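PDB 6KPB: scarecrow-like protein 3 from Arabidopsis thaliana, which probably acts as a transcription factor in plant development and binds zinc finger proteins of the IDD family, among them JACKDAW. Local coordinates for residues 339-353 and 472-484. Numbering follows the deposited sequence.
Sequences WGLSPKVMVVTEQDS and RPLYSVSAWRCRK
Glu-350 O is gripped by two donors of Ser-476: the backbone N at 2.8 Å, almost straight, and the hydroxyl OG in a weak bond at 3.5 Å. This doubly used carbonyl lies in an antiparallel ladder between strands 345-351 and 472-482, inside the mixed, Rossmann-like sheet of the GRAS domain. Strand 345-351 runs parallel to 251-257 on its other edge, so the ladder joins the parallel part of the sheet to the C-terminal antiparallel strands. Its hydrogen-bonded pairs are Met-346 with Trp-480, Val-348 with Ser-478 and Glu-350 with Ser-476; beyond them Asp-352 N reaches Leu-474 O from above the carbonyl plane.

On the face of Met-346 and Val-348, the indole of Trp-480 slants back toward Ser-478 of its own strand. Trp-480 CD1 comes within 4.0 Å of Val-348 CG2, while Met-346 O sits at the ring edge. Trp-480 NE1 bonds Ser-478 OG at 2.7 Å, tilted out of the indole plane, which limits the turning of the ring; Phe-431 and Asn-433 of strand 431-434 also touch it. A leucine in place of Trp-480 would probably leave Ser-478 OG without its indole donor and open a gap beside Val-348 CG2.

Val-345 CG2 and Val-347 CG1 meet Ala-479 CB on the opposite face, where helix 145-160 packs on both valines. There Thr-349 and Val-477 lie side by side, Thr-349 OG1 3.8 Å from Val-477 CG2, and this hydroxyl bonds Ser-149. Past the ladder, chi1 of -173° carries the Trp-339 indole toward the end of the other strand, where CZ2 meets Arg-483 O in the ring plane. Cys-482 SG makes an oblique sulfur-aromatic contact with the five-membered ring of Trp-339, 4.4 Å from its centroid, and packs 3.4 Å from Pro-343 CD.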
# COMPACT_ATOMS: atom_id res chain seq x y z
N TRP A 339 17.07 -22.68 27.61
CA TRP A 339 17.35 -23.60 28.72
C TRP A 339 18.58 -23.16 29.49
O TRP A 339 18.59 -23.18 30.73
CB TRP A 339 17.53 -25.02 28.18
CG TRP A 339 17.67 -26.06 29.25
CD1 TRP A 339 16.67 -26.80 29.81
CD2 TRP A 339 18.88 -26.49 29.89
NE1 TRP A 339 17.18 -27.65 30.76
CE2 TRP A 339 18.54 -27.48 30.83
CE3 TRP A 339 20.23 -26.12 29.76
CZ2 TRP A 339 19.48 -28.11 31.63
CZ3 TRP A 339 21.17 -26.75 30.56
CH2 TRP A 339 20.79 -27.74 31.48
N GLY A 340 19.64 -22.74 28.79
CA GLY A 340 20.85 -22.32 29.46
C GLY A 340 20.66 -21.10 30.34
O GLY A 340 21.42 -20.90 31.30
N LEU A 341 19.66 -20.27 30.04
CA LEU A 341 19.37 -19.12 30.89
C LEU A 341 18.76 -19.52 32.23
O LEU A 341 18.58 -18.66 33.09
CB LEU A 341 18.43 -18.16 30.16
CG LEU A 341 19.00 -17.48 28.91
CD1 LEU A 341 18.12 -16.31 28.49
CD2 LEU A 341 20.43 -17.04 29.14
N SER A 342 18.44 -20.80 32.41
CA SER A 342 17.82 -21.32 33.62
C SER A 342 16.57 -20.54 34.04
O SER A 342 16.50 -20.02 35.15
CB SER A 342 18.83 -21.35 34.77
OG SER A 342 19.11 -20.03 35.21
N PRO A 343 15.55 -20.45 33.18
CA PRO A 343 14.32 -19.80 33.60
C PRO A 343 13.57 -20.66 34.61
O PRO A 343 13.59 -21.89 34.54
CB PRO A 343 13.53 -19.64 32.30
CG PRO A 343 13.99 -20.77 31.46
CD PRO A 343 15.46 -20.92 31.78
N LYS A 344 12.91 -19.99 35.56
CA LYS A 344 12.10 -20.73 36.53
C LYS A 344 10.82 -21.24 35.89
O LYS A 344 10.27 -22.25 36.34
CB LYS A 344 11.80 -19.85 37.74
CG LYS A 344 12.08 -20.52 39.07
CD LYS A 344 11.78 -19.61 40.23
CE LYS A 344 11.77 -20.38 41.54
NZ LYS A 344 11.52 -19.49 42.70
N VAL A 345 10.33 -20.56 34.86
CA VAL A 345 9.18 -21.04 34.10
C VAL A 345 9.25 -20.44 32.70
O VAL A 345 9.67 -19.29 32.52
CB VAL A 345 7.84 -20.69 34.79
CG1 VAL A 345 7.58 -19.18 34.78
CG2 VAL A 345 6.69 -21.44 34.15
N MET A 346 8.88 -21.24 31.70
CA MET A 346 8.67 -20.77 30.34
C MET A 346 7.23 -21.05 29.95
O MET A 346 6.77 -22.19 30.08
CB MET A 346 9.63 -21.43 29.35
CG MET A 346 9.38 -21.01 27.91
SD MET A 346 10.58 -21.70 26.74
CE MET A 346 10.17 -23.44 26.81
N VAL A 347 6.53 -20.02 29.49
CA VAL A 347 5.14 -20.14 29.09
C VAL A 347 5.07 -19.97 27.58
O VAL A 347 5.62 -19.00 27.03
CB VAL A 347 4.24 -19.14 29.83
CG1 VAL A 347 4.18 -19.49 31.31
CG2 VAL A 347 4.76 -17.72 29.66
N VAL A 348 4.40 -20.90 26.91
CA VAL A 348 4.36 -20.96 25.45
C VAL A 348 2.91 -20.91 25.00
O VAL A 348 2.09 -21.74 25.43
CB VAL A 348 5.05 -22.22 24.91
CG1 VAL A 348 4.97 -22.25 23.39
CG2 VAL A 348 6.50 -22.28 25.38
N THR A 349 2.59 -19.94 24.15
CA THR A 349 1.30 -19.87 23.48
C THR A 349 1.53 -20.03 21.99
O THR A 349 2.29 -19.26 21.39
CB THR A 349 0.59 -18.54 23.78
OG1 THR A 349 0.34 -18.44 25.19
CG2 THR A 349 -0.74 -18.47 23.04
N GLU A 350 0.90 -21.04 21.39
CA GLU A 350 1.13 -21.38 20.00
C GLU A 350 -0.19 -21.75 19.34
O GLU A 350 -1.14 -22.18 20.00
CB GLU A 350 2.12 -22.54 19.85
CG GLU A 350 3.57 -22.11 19.74
CD GLU A 350 3.84 -21.31 18.48
OE1 GLU A 350 4.69 -20.40 18.52
OE2 GLU A 350 3.19 -21.60 17.45
N GLN A 351 -0.23 -21.59 18.01
CA GLN A 351 -1.32 -22.15 17.23
C GLN A 351 -1.34 -23.66 17.39
O GLN A 351 -0.29 -24.31 17.49
CB GLN A 351 -1.18 -21.78 15.76
CG GLN A 351 -1.60 -20.36 15.40
CD GLN A 351 -0.47 -19.36 15.53
OE1 GLN A 351 0.58 -19.66 16.11
NE2 GLN A 351 -0.66 -18.18 14.97
N ASP A 352 -2.54 -24.23 17.41
CA ASP A 352 -2.71 -25.67 17.57
C ASP A 352 -3.33 -26.24 16.30
O ASP A 352 -4.48 -26.69 16.28
CB ASP A 352 -3.57 -25.98 18.79
CG ASP A 352 -3.36 -27.39 19.31
OD1 ASP A 352 -2.87 -28.24 18.53
OD2 ASP A 352 -3.65 -27.65 20.49
N SER A 353 -2.56 -26.22 15.22
CA SER A 353 -2.99 -26.75 13.94
C SER A 353 -1.77 -27.22 13.16
O SER A 353 -0.70 -26.62 13.26
CB SER A 353 -3.77 -25.71 13.12
OG SER A 353 -4.90 -25.24 13.84
N ARG A 472 -13.26 -27.00 17.12
CA ARG A 472 -12.01 -26.85 16.38
C ARG A 472 -10.94 -26.26 17.28
O ARG A 472 -11.12 -25.15 17.80
CB ARG A 472 -12.21 -25.97 15.17
CG ARG A 472 -10.99 -25.85 14.28
CD ARG A 472 -10.74 -27.13 13.51
NE ARG A 472 -9.50 -27.08 12.74
CZ ARG A 472 -9.13 -28.00 11.86
NH1 ARG A 472 -9.91 -29.04 11.62
NH2 ARG A 472 -7.98 -27.87 11.21
N PRO A 473 -9.81 -26.95 17.49
CA PRO A 473 -8.72 -26.35 18.26
C PRO A 473 -8.09 -25.18 17.51
O PRO A 473 -7.97 -25.19 16.28
CB PRO A 473 -7.72 -27.50 18.42
CG PRO A 473 -8.51 -28.74 18.15
CD PRO A 473 -9.54 -28.35 17.15
N LEU A 474 -7.70 -24.16 18.27
CA LEU A 474 -7.11 -22.95 17.70
C LEU A 474 -5.74 -22.63 18.27
O LEU A 474 -4.79 -22.44 17.51
CB LEU A 474 -8.06 -21.75 17.91
CG LEU A 474 -9.42 -21.82 17.22
CD1 LEU A 474 -10.24 -20.58 17.54
CD2 LEU A 474 -9.26 -22.00 15.72
N TYR A 475 -5.62 -22.56 19.60
CA TYR A 475 -4.35 -22.21 20.22
C TYR A 475 -4.15 -23.06 21.47
O TYR A 475 -5.11 -23.53 22.08
CB TYR A 475 -4.29 -20.73 20.60
CG TYR A 475 -4.45 -19.78 19.44
CD1 TYR A 475 -5.72 -19.39 19.01
CD2 TYR A 475 -3.35 -19.25 18.78
CE1 TYR A 475 -5.88 -18.51 17.95
CE2 TYR A 475 -3.50 -18.38 17.72
CZ TYR A 475 -4.76 -18.01 17.31
OH TYR A 475 -4.91 -17.14 16.26
N SER A 476 -2.89 -23.22 21.85
CA SER A 476 -2.52 -23.94 23.06
C SER A 476 -1.70 -23.04 23.97
O SER A 476 -1.02 -22.12 23.52
CB SER A 476 -1.72 -25.22 22.72
OG SER A 476 -0.51 -24.91 22.05
N VAL A 477 -1.78 -23.31 25.28
CA VAL A 477 -0.99 -22.62 26.29
C VAL A 477 -0.36 -23.66 27.20
O VAL A 477 -1.06 -24.55 27.71
CB VAL A 477 -1.84 -21.63 27.11
CG1 VAL A 477 -0.97 -20.88 28.11
CG2 VAL A 477 -2.57 -20.66 26.19
N SER A 478 0.95 -23.57 27.40
CA SER A 478 1.67 -24.57 28.18
C SER A 478 2.80 -23.91 28.95
O SER A 478 3.41 -22.94 28.48
CB SER A 478 2.22 -25.68 27.28
OG SER A 478 3.11 -25.16 26.31
N ALA A 479 3.09 -24.45 30.13
CA ALA A 479 4.12 -23.94 31.02
C ALA A 479 5.19 -25.00 31.22
O ALA A 479 4.89 -26.19 31.30
CB ALA A 479 3.53 -23.51 32.37
N TRP A 480 6.45 -24.56 31.31
CA TRP A 480 7.58 -25.47 31.34
C TRP A 480 8.65 -24.96 32.30
O TRP A 480 8.84 -23.75 32.45
CB TRP A 480 8.18 -25.66 29.94
CG TRP A 480 7.16 -25.99 28.91
CD1 TRP A 480 6.40 -25.10 28.19
CD2 TRP A 480 6.76 -27.29 28.48
NE1 TRP A 480 5.56 -25.78 27.34
CE2 TRP A 480 5.76 -27.13 27.50
CE3 TRP A 480 7.15 -28.59 28.83
CZ2 TRP A 480 5.15 -28.21 26.87
CZ3 TRP A 480 6.54 -29.66 28.20
CH2 TRP A 480 5.56 -29.46 27.23
N ARG A 481 9.34 -25.90 32.94
CA ARG A 481 10.46 -25.61 33.82
C ARG A 481 11.66 -26.42 33.37
O ARG A 481 11.53 -27.42 32.66
CB ARG A 481 10.14 -25.92 35.28
CG ARG A 481 9.93 -27.41 35.53
CD ARG A 481 9.93 -27.76 37.00
NE ARG A 481 10.90 -28.81 37.30
CZ ARG A 481 10.70 -30.10 37.05
NH1 ARG A 481 11.63 -30.99 37.35
NH2 ARG A 481 9.56 -30.50 36.50
N CYS A 482 12.84 -26.01 33.82
CA CYS A 482 14.08 -26.66 33.41
C CYS A 482 14.28 -27.96 34.18
O CYS A 482 14.11 -28.01 35.40
CB CYS A 482 15.27 -25.73 33.64
SG CYS A 482 15.28 -24.27 32.58
N ARG A 483 14.66 -29.01 33.45
CA ARG A 483 14.95 -30.31 34.05
C ARG A 483 16.45 -30.44 34.30
O ARG A 483 17.27 -29.74 33.70
CB ARG A 483 14.45 -31.44 33.15
CG ARG A 483 14.34 -32.79 33.84
CD ARG A 483 14.08 -33.92 32.86
NE ARG A 483 12.75 -33.85 32.27
CZ ARG A 483 12.51 -33.44 31.03
NH1 ARG A 483 13.51 -33.07 30.24
NH2 ARG A 483 11.27 -33.40 30.57
N LYS A 484 16.79 -31.35 35.22
CA LYS A 484 18.18 -31.65 35.57
C LYS A 484 18.94 -30.45 36.13
O LYS A 484 18.40 -29.35 36.28
CB LYS A 484 18.94 -32.21 34.35
CG LYS A 484 18.65 -33.67 34.05
CD LYS A 484 19.29 -34.10 32.74
CE LYS A 484 20.13 -35.35 32.92
NZ LYS A 484 19.69 -36.45 32.01
OXT LYS A 484 20.12 -30.55 36.45